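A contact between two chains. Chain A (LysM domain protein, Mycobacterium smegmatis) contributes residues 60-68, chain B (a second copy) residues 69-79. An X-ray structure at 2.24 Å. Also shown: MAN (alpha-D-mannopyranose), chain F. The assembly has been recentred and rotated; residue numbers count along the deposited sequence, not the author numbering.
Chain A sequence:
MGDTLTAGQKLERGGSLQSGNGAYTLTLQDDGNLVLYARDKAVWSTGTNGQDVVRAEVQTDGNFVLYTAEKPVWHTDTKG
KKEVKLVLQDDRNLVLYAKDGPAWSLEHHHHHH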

# COMPACT_ATOMS: atom_id res chain seq x y z
N THR A 60 -2.29 8.43 13.88
CA THR A 60 -2.25 9.71 14.59
C THR A 60 -3.46 10.62 14.28
O THR A 60 -3.71 11.59 14.99
CB THR A 60 -0.92 10.46 14.36
OG1 THR A 60 -0.90 11.65 15.16
CG2 THR A 60 -0.70 10.82 12.89
N ASP A 61 -4.22 10.29 13.23
CA ASP A 61 -5.47 11.00 12.90
C ASP A 61 -6.69 10.50 13.68
O ASP A 61 -7.80 11.01 13.49
CB ASP A 61 -5.75 10.94 11.39
CG ASP A 61 -6.25 9.57 10.92
OD1 ASP A 61 -6.20 8.59 11.69
OD2 ASP A 61 -6.69 9.49 9.75
N GLY A 62 -6.49 9.51 14.55
CA GLY A 62 -7.56 9.00 15.42
C GLY A 62 -8.13 7.65 15.01
O GLY A 62 -8.81 7.00 15.79
N ASN A 63 -7.84 7.25 13.77
CA ASN A 63 -8.42 6.05 13.18
C ASN A 63 -7.52 4.82 13.35
O ASN A 63 -6.35 4.85 12.98
CB ASN A 63 -8.68 6.31 11.70
CG ASN A 63 -9.86 5.52 11.15
OD1 ASN A 63 -10.45 4.68 11.84
ND2 ASN A 63 -10.21 5.80 9.91
N PHE A 64 -8.07 3.77 13.94
CA PHE A 64 -7.45 2.44 13.96
C PHE A 64 -7.82 1.70 12.67
O PHE A 64 -9.00 1.48 12.41
CB PHE A 64 -7.90 1.66 15.19
CG PHE A 64 -7.32 0.27 15.30
CD1 PHE A 64 -5.95 0.05 15.15
CD2 PHE A 64 -8.14 -0.82 15.58
CE1 PHE A 64 -5.42 -1.22 15.25
CE2 PHE A 64 -7.61 -2.09 15.69
CZ PHE A 64 -6.25 -2.30 15.52
N VAL A 65 -6.81 1.32 11.89
CA VAL A 65 -7.02 0.84 10.51
C VAL A 65 -6.15 -0.36 10.14
O VAL A 65 -4.95 -0.39 10.42
CB VAL A 65 -6.74 1.97 9.49
CG1 VAL A 65 -7.13 1.54 8.08
CG2 VAL A 65 -7.48 3.24 9.86
N LEU A 66 -6.77 -1.35 9.49
CA LEU A 66 -6.07 -2.48 8.89
C LEU A 66 -5.81 -2.21 7.42
O LEU A 66 -6.74 -1.90 6.67
CB LEU A 66 -6.88 -3.77 9.01
CG LEU A 66 -6.73 -4.56 10.30
CD1 LEU A 66 -7.29 -3.76 11.47
CD2 LEU A 66 -7.44 -5.90 10.18
N TYR A 67 -4.55 -2.34 7.00
CA TYR A 67 -4.16 -2.09 5.61
C TYR A 67 -3.63 -3.35 4.95
O TYR A 67 -2.84 -4.08 5.54
CB TYR A 67 -3.08 -1.02 5.54
CG TYR A 67 -3.57 0.38 5.79
CD1 TYR A 67 -4.11 1.14 4.75
CD2 TYR A 67 -3.48 0.95 7.05
CE1 TYR A 67 -4.56 2.43 4.97
CE2 TYR A 67 -3.92 2.24 7.28
CZ TYR A 67 -4.46 2.98 6.24
OH TYR A 67 -4.90 4.26 6.46
N THR A 68 -4.07 -3.59 3.71
CA THR A 68 -3.45 -4.62 2.87
C THR A 68 -2.17 -4.04 2.28
O THR A 68 -2.04 -2.83 2.11
CB THR A 68 -4.38 -5.12 1.75
OG1 THR A 68 -4.84 -4.02 0.96
CG2 THR A 68 -5.57 -5.85 2.34
N ALA B 69 -1.69 1.16 -3.94
CA ALA B 69 -1.65 1.77 -2.62
C ALA B 69 -1.99 0.72 -1.58
O ALA B 69 -2.56 -0.33 -1.90
CB ALA B 69 -2.65 2.91 -2.53
N GLU B 70 -1.64 1.00 -0.33
CA GLU B 70 -2.11 0.20 0.78
C GLU B 70 -3.58 0.51 0.96
O GLU B 70 -3.94 1.67 1.19
CB GLU B 70 -1.32 0.51 2.05
CG GLU B 70 0.15 0.15 1.94
CD GLU B 70 0.94 0.51 3.18
OE1 GLU B 70 0.72 1.60 3.75
OE2 GLU B 70 1.80 -0.31 3.60
N LYS B 71 -4.42 -0.50 0.81
CA LYS B 71 -5.87 -0.33 0.86
C LYS B 71 -6.39 -0.59 2.28
O LYS B 71 -6.05 -1.62 2.88
CB LYS B 71 -6.56 -1.28 -0.12
CG LYS B 71 -6.00 -1.24 -1.53
CD LYS B 71 -6.58 -2.35 -2.41
CE LYS B 71 -5.74 -2.55 -3.66
NZ LYS B 71 -6.36 -3.51 -4.63
N PRO B 72 -7.21 0.33 2.81
CA PRO B 72 -7.84 0.07 4.10
C PRO B 72 -8.98 -0.93 3.94
O PRO B 72 -9.89 -0.69 3.15
CB PRO B 72 -8.37 1.44 4.51
CG PRO B 72 -8.64 2.14 3.22
CD PRO B 72 -7.62 1.62 2.24
N VAL B 73 -8.91 -2.04 4.66
CA VAL B 73 -9.92 -3.11 4.58
C VAL B 73 -10.76 -3.26 5.86
O VAL B 73 -11.81 -3.90 5.84
CB VAL B 73 -9.29 -4.47 4.21
CG1 VAL B 73 -8.71 -4.40 2.80
CG2 VAL B 73 -8.24 -4.90 5.23
N TRP B 74 -10.29 -2.68 6.96
CA TRP B 74 -11.09 -2.55 8.18
C TRP B 74 -10.65 -1.33 8.96
O TRP B 74 -9.47 -0.97 8.97
CB TRP B 74 -10.96 -3.80 9.06
CG TRP B 74 -11.99 -3.87 10.15
CD1 TRP B 74 -13.19 -4.51 10.11
CD2 TRP B 74 -11.90 -3.28 11.46
NE1 TRP B 74 -13.86 -4.36 11.30
CE2 TRP B 74 -13.09 -3.61 12.15
CE3 TRP B 74 -10.93 -2.51 12.12
CZ2 TRP B 74 -13.34 -3.20 13.46
CZ3 TRP B 74 -11.18 -2.10 13.42
CH2 TRP B 74 -12.38 -2.44 14.08
N HIS B 75 -11.61 -0.69 9.62
CA HIS B 75 -11.32 0.46 10.46
C HIS B 75 -12.42 0.68 11.50
O HIS B 75 -13.52 0.14 11.41
CB HIS B 75 -11.13 1.71 9.61
CG HIS B 75 -12.38 2.22 8.98
ND1 HIS B 75 -12.75 3.55 9.01
CD2 HIS B 75 -13.37 1.58 8.31
CE1 HIS B 75 -13.90 3.71 8.38
NE2 HIS B 75 -14.30 2.53 7.95
N THR B 76 -12.09 1.50 12.50
CA THR B 76 -13.03 1.84 13.56
C THR B 76 -13.89 3.05 13.20
O THR B 76 -14.89 3.32 13.87
CB THR B 76 -12.32 2.08 14.91
OG1 THR B 76 -13.25 2.62 15.86
CG2 THR B 76 -11.19 3.05 14.76
N ASP B 77 -13.48 3.78 12.16
CA ASP B 77 -14.21 4.96 11.67
C ASP B 77 -14.18 6.11 12.69
O ASP B 77 -15.20 6.73 12.98
CB ASP B 77 -15.66 4.58 11.30
CG ASP B 77 -16.35 5.65 10.47
OD1 ASP B 77 -15.66 6.41 9.76
OD2 ASP B 77 -17.60 5.73 10.54
N THR B 78 -12.98 6.38 13.21
CA THR B 78 -12.79 7.40 14.24
C THR B 78 -11.70 8.42 13.87
O THR B 78 -10.94 8.87 14.73
CB THR B 78 -12.43 6.76 15.59
OG1 THR B 78 -11.26 5.95 15.44
CG2 THR B 78 -13.59 5.91 16.11
N LYS B 79 -11.63 8.77 12.59
CA LYS B 79 -10.80 9.89 12.16
C LYS B 79 -11.36 11.17 12.79
O LYS B 79 -12.57 11.39 12.76
CB LYS B 79 -10.81 10.02 10.64
CG LYS B 79 -9.95 11.15 10.11
CD LYS B 79 -10.19 11.37 8.62
CE LYS B 79 -9.58 12.68 8.14
NZ LYS B 79 -8.09 12.68 8.24
C1 MAN F . -9.92 8.04 6.56
C2 MAN F . -8.47 8.31 6.96
C3 MAN F . -7.56 7.34 6.21
C4 MAN F . -8.06 5.90 6.32
C5 MAN F . -9.54 5.84 5.91
C6 MAN F . -10.07 4.42 6.01
O1 MAN F . -10.13 8.77 5.33
O2 MAN F . -8.34 8.08 8.34
O3 MAN F . -6.24 7.39 6.71
O4 MAN F . -7.28 5.07 5.48
O5 MAN F . -10.32 6.69 6.80
O6 MAN F . -11.03 4.27 4.98
O HOH W 1 -5.83 11.39 7.87

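The two chains pair as antiparallel strands: the strand of chain A (residues 64-68) and the strand of chain B that ends at His75(B) run at 156° with their axes 4.7 Å apart at closest approach. Leu66(A) and Trp74(B) form a hydrogen-bonded pair, with Leu66(A) N 2.8 Å from Trp74(B) O at an N-H...O angle of 167°. Leu66(A) O then accepts from Val73(B) N (3.0 Å, 165°) rather than from Trp74(B), because the register slips by one residue between Leu66(A) and Tyr67(A), a beta bulge. Beyond it, Thr68(A) N donates to Lys71(B) O at 2.9 Å.

The strands' alternation sorts the side chains. Val65(A), Tyr67(A), Pro72(B) and His75(B) share the face that carries the mannose; Val65(A) CG1 lies 3.8 Å from Pro72(B) CB, and Tyr67(A) CE1 lies 4.0 Å from the same CB. With chi1 at -74° (m) and chi2 at -85°, the Tyr67(A) ring passes Pro72(B) and delivers its OH to mannose O4 at 2.7 Å, the sugar hydroxyl donating. His75(B), chi1 71° (p), leads its ring away from the other stretch, and mannose C6 sits over one ring face.

Leu66(A) and Trp74(B) occupy the opposite face. Leu66(A), chi1 -86° (m) and chi2 66° (p), brings CD1 to 3.9 Å from Trp74(B) CE3. The indole, chi1 -167° (t) and chi2 94°, also meets Phe64(A) along its edge, Phe64(A) CD2 lying 3.9 Å from Trp74(B) CZ3.

Past the strand ends, side chains bind backbone. Asn63(A) starts sideways, but chi1 of -150° (t) and chi2 of -6° carry its end closer to chain B. There OD1 accepts two weak hydrogen bonds, from Asp77(B) N at 3.2 Å (126°) and Thr78(B) N at 3.3 Å (173°), while ND2 donates weakly to mannose O2 at 3.3 Å. Thr78(B), chi1 57° (p), places OG1 2.7 Å from Gly62(A) O, to which it donates. Gly62(A) has phi/psi of 106/-15°, where a CB would jam against the preceding carbonyl; an ideal CB would also fall 2.6 Å from Thr78(B) O.

Asp61(A), chi1 75° (p), turns OD1 back to accept from Asn63(A) N (3.0 Å, 162°). Its OD2 accepts from mannose O2 at 2.6 Å and makes a long salt bridge to Lys79(B) NZ at 3.8 Å. The extended Lys79(B) chain turns only at chi4, 65° (p), and a water bridges the charged ends, 2.8 Å from Asp61(A) OD2 and 2.6 Å from Lys79(B) NZ.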